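Local coordinates for hypothetical protein (Pyrococcus furiosus, PDB 2FZF) that is of unknown function but belongs to the rubrerythrin family of the ferritin clan and folds as a helical bundle, at residues Y124-E128 against M140-A144. Sequence-based numbering, arbitrary orientation.
Sequences YLKLE and MRYLA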
ATOM      1  N   TYR A 124     -14.405  -1.796   6.377  1.00 38.53           N
ATOM      2  CA  TYR A 124     -13.939  -1.090   7.553  1.00 37.20           C
ATOM      3  C   TYR A 124     -14.268   0.394   7.544  1.00 38.69           C
ATOM      4  O   TYR A 124     -14.189   1.071   8.577  1.00 35.69           O
ATOM      5  CB  TYR A 124     -12.444  -1.270   7.703  1.00 36.39           C
ATOM      6  CG  TYR A 124     -12.051  -2.672   8.041  1.00 35.93           C
ATOM      7  CD1 TYR A 124     -12.644  -3.345   9.116  1.00 36.80           C
ATOM      8  CD2 TYR A 124     -11.047  -3.318   7.327  1.00 34.53           C
ATOM      9  CE1 TYR A 124     -12.240  -4.625   9.475  1.00 36.52           C
ATOM     10  CE2 TYR A 124     -10.640  -4.595   7.675  1.00 35.17           C
ATOM     11  CZ  TYR A 124     -11.233  -5.245   8.752  1.00 34.94           C
ATOM     12  OH  TYR A 124     -10.785  -6.485   9.127  1.00 33.55           O
ATOM     13  N   LEU A 125     -14.609   0.901   6.364  1.00 41.13           N
ATOM     14  CA  LEU A 125     -14.983   2.305   6.194  1.00 44.28           C
ATOM     15  C   LEU A 125     -16.388   2.478   6.735  1.00 46.79           C
ATOM     16  O   LEU A 125     -16.693   3.469   7.400  1.00 46.33           O
ATOM     17  CB  LEU A 125     -14.975   2.683   4.716  1.00 46.10           C
ATOM     18  CG  LEU A 125     -13.735   3.447   4.252  1.00 48.53           C
ATOM     19  CD1 LEU A 125     -13.787   3.675   2.743  1.00 46.52           C
ATOM     20  CD2 LEU A 125     -13.664   4.764   5.014  1.00 48.67           C
ATOM     21  N   LYS A 126     -17.243   1.501   6.436  1.00 49.66           N
ATOM     22  CA  LYS A 126     -18.619   1.531   6.895  1.00 52.78           C
ATOM     23  C   LYS A 126     -18.668   1.242   8.387  1.00 53.88           C
ATOM     24  O   LYS A 126     -19.289   1.982   9.150  1.00 53.55           O
ATOM     25  CB  LYS A 126     -19.479   0.510   6.140  1.00 54.27           C
ATOM     26  CG  LYS A 126     -20.898   0.344   6.728  1.00 60.30           C
ATOM     27  CD  LYS A 126     -21.645   1.690   6.914  1.00 61.61           C
ATOM     28  CE  LYS A 126     -22.891   1.547   7.805  1.00 63.36           C
ATOM     29  NZ  LYS A 126     -23.880   0.555   7.276  1.00 65.33           N
ATOM     30  N   LEU A 127     -18.005   0.166   8.799  1.00 56.19           N
ATOM     31  CA  LEU A 127     -17.974  -0.228  10.202  1.00 56.69           C
ATOM     32  C   LEU A 127     -17.501   0.951  11.034  1.00 57.91           C
ATOM     33  O   LEU A 127     -17.866   1.096  12.202  1.00 58.07           O
ATOM     34  CB  LEU A 127     -17.035  -1.419  10.393  1.00 56.64           C
ATOM     35  CG  LEU A 127     -17.579  -2.610  11.185  1.00 57.00           C
ATOM     36  CD1 LEU A 127     -18.855  -3.117  10.538  1.00 56.79           C
ATOM     37  CD2 LEU A 127     -16.541  -3.714  11.233  1.00 54.96           C
ATOM     38  N   GLU A 128     -16.684   1.801  10.421  1.00 59.02           N
ATOM     39  CA  GLU A 128     -16.174   2.975  11.110  1.00 61.44           C
ATOM     40  C   GLU A 128     -17.299   3.915  11.492  1.00 63.29           C
ATOM     41  O   GLU A 128     -17.308   4.487  12.586  1.00 64.08           O
ATOM     42  CB  GLU A 128     -15.197   3.736  10.228  1.00 60.90           C
ATOM     43  CG  GLU A 128     -14.897   5.112  10.778  1.00 61.35           C
ATOM     44  CD  GLU A 128     -13.933   5.877   9.923  1.00 61.43           C
ATOM     45  OE1 GLU A 128     -14.167   5.965   8.697  1.00 60.48           O
ATOM     46  OE2 GLU A 128     -12.943   6.394  10.481  1.00 62.66           O
ATOM     47  N   MET A 140     -10.935   1.333  13.025  1.00 55.29           N
ATOM     48  CA  MET A 140     -11.587   0.992  11.765  1.00 51.64           C
ATOM     49  C   MET A 140     -10.910   1.709  10.614  1.00 50.20           C
ATOM     50  O   MET A 140     -10.615   1.102   9.587  1.00 49.22           O
ATOM     51  CB  MET A 140     -13.063   1.363  11.824  1.00 49.23           C
ATOM     52  CG  MET A 140     -13.984   0.167  11.787  1.00 48.71           C
ATOM     53  SD  MET A 140     -13.615  -1.016  13.078  1.00 50.00           S
ATOM     54  CE  MET A 140     -13.381  -2.491  12.144  1.00 50.42           C
ATOM     55  N   ARG A 141     -10.661   3.000  10.809  1.00 49.91           N
ATOM     56  CA  ARG A 141     -10.001   3.851   9.826  1.00 50.30           C
ATOM     57  C   ARG A 141      -8.594   3.302   9.537  1.00 48.29           C
ATOM     58  O   ARG A 141      -8.188   3.186   8.381  1.00 46.97           O
ATOM     59  CB  ARG A 141      -9.918   5.279  10.384  1.00 55.22           C
ATOM     60  CG  ARG A 141      -9.469   6.349   9.395  1.00 61.11           C
ATOM     61  CD  ARG A 141     -10.521   6.600   8.328  1.00 64.67           C
ATOM     62  NE  ARG A 141     -10.177   7.710   7.442  1.00 68.19           N
ATOM     63  CZ  ARG A 141     -11.052   8.333   6.653  1.00 70.69           C
ATOM     64  NH1 ARG A 141     -10.658   9.332   5.877  1.00 72.44           N
ATOM     65  NH2 ARG A 141     -12.326   7.966   6.643  1.00 70.90           N
ATOM     66  N   TYR A 142      -7.859   2.963  10.593  1.00 47.35           N
ATOM     67  CA  TYR A 142      -6.510   2.412  10.456  1.00 45.72           C
ATOM     68  C   TYR A 142      -6.537   1.115   9.646  1.00 43.02           C
ATOM     69  O   TYR A 142      -5.714   0.913   8.754  1.00 40.39           O
ATOM     70  CB  TYR A 142      -5.910   2.150  11.847  1.00 48.47           C
ATOM     71  CG  TYR A 142      -4.607   1.375  11.838  1.00 52.42           C
ATOM     72  CD1 TYR A 142      -4.601  -0.024  11.901  1.00 54.85           C
ATOM     73  CD2 TYR A 142      -3.380   2.035  11.725  1.00 54.38           C
ATOM     74  CE1 TYR A 142      -3.407  -0.744  11.847  1.00 56.99           C
ATOM     75  CE2 TYR A 142      -2.180   1.328  11.668  1.00 56.15           C
ATOM     76  CZ  TYR A 142      -2.198  -0.061  11.729  1.00 58.19           C
ATOM     77  OH  TYR A 142      -1.015  -0.763  11.653  1.00 59.51           O
ATOM     78  N   LEU A 143      -7.494   0.247   9.976  1.00 40.43           N
ATOM     79  CA  LEU A 143      -7.662  -1.025   9.294  1.00 40.10           C
ATOM     80  C   LEU A 143      -8.029  -0.796   7.811  1.00 40.90           C
ATOM     81  O   LEU A 143      -7.443  -1.416   6.911  1.00 40.83           O
ATOM     82  CB  LEU A 143      -8.732  -1.866  10.013  1.00 39.12           C
ATOM     83  CG  LEU A 143      -8.363  -2.480  11.375  1.00 37.98           C
ATOM     84  CD1 LEU A 143      -9.611  -2.986  12.089  1.00 35.17           C
ATOM     85  CD2 LEU A 143      -7.371  -3.608  11.176  1.00 36.16           C
ATOM     86  N   ALA A 144      -8.980   0.107   7.565  1.00 39.53           N
ATOM     87  CA  ALA A 144      -9.400   0.444   6.209  1.00 39.43           C
ATOM     88  C   ALA A 144      -8.258   1.011   5.337  1.00 40.05           C
ATOM     89  O   ALA A 144      -8.100   0.611   4.178  1.00 38.96           O
ATOM     90  CB  ALA A 144     -10.551   1.440   6.254  1.00 39.61           C
TER
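Glu128 and Arg141 make the one hydrogen bond and salt bridge between segments 124-128 and 140-144, and a loose one: Arg141 NH2 donates to Glu128 OE1 at 3.4 Å, a weak bond. OE1 approaches the rim of the guanidinium, close to level with it, but the carboxylate plane is turned 40° from it. With CG anti to the backbone N (chi1 167°) and the chain extended beyond it, Glu128 reaches across to lie against the arginine's aliphatic part, its CD 3.8 Å from Arg141 CD. Lys137, one turn earlier on the arginine's helix, also touches Glu128 and would probably add to the positive field around its carboxylate. Such pairing at the margin of an apolar seam is well illustrated by this antiparallel helical hairpin, in which helices 103-129 and 134-164 form part of a bundle consistent with the ferritin-like fold; over the two segments the axes come to 8.2 Å, at 170°. Inside the seam, Tyr124 lays one ring face against Leu143 CB, a CH-pi contact 3.9 Å from the centroid, while Ala144 CB packs on Tyr124 CB at 3.6 Å. Ala144 N is taken up by Met140 O in its own helix (2.8 Å). Met140, folded back along its side chain, brings its CE against both the Tyr124 ring and Leu127 CD2. The hydroxyl of the buried Tyr124 is satisfied by a hydrogen bond with Glu32 OE2 of helix 21-44.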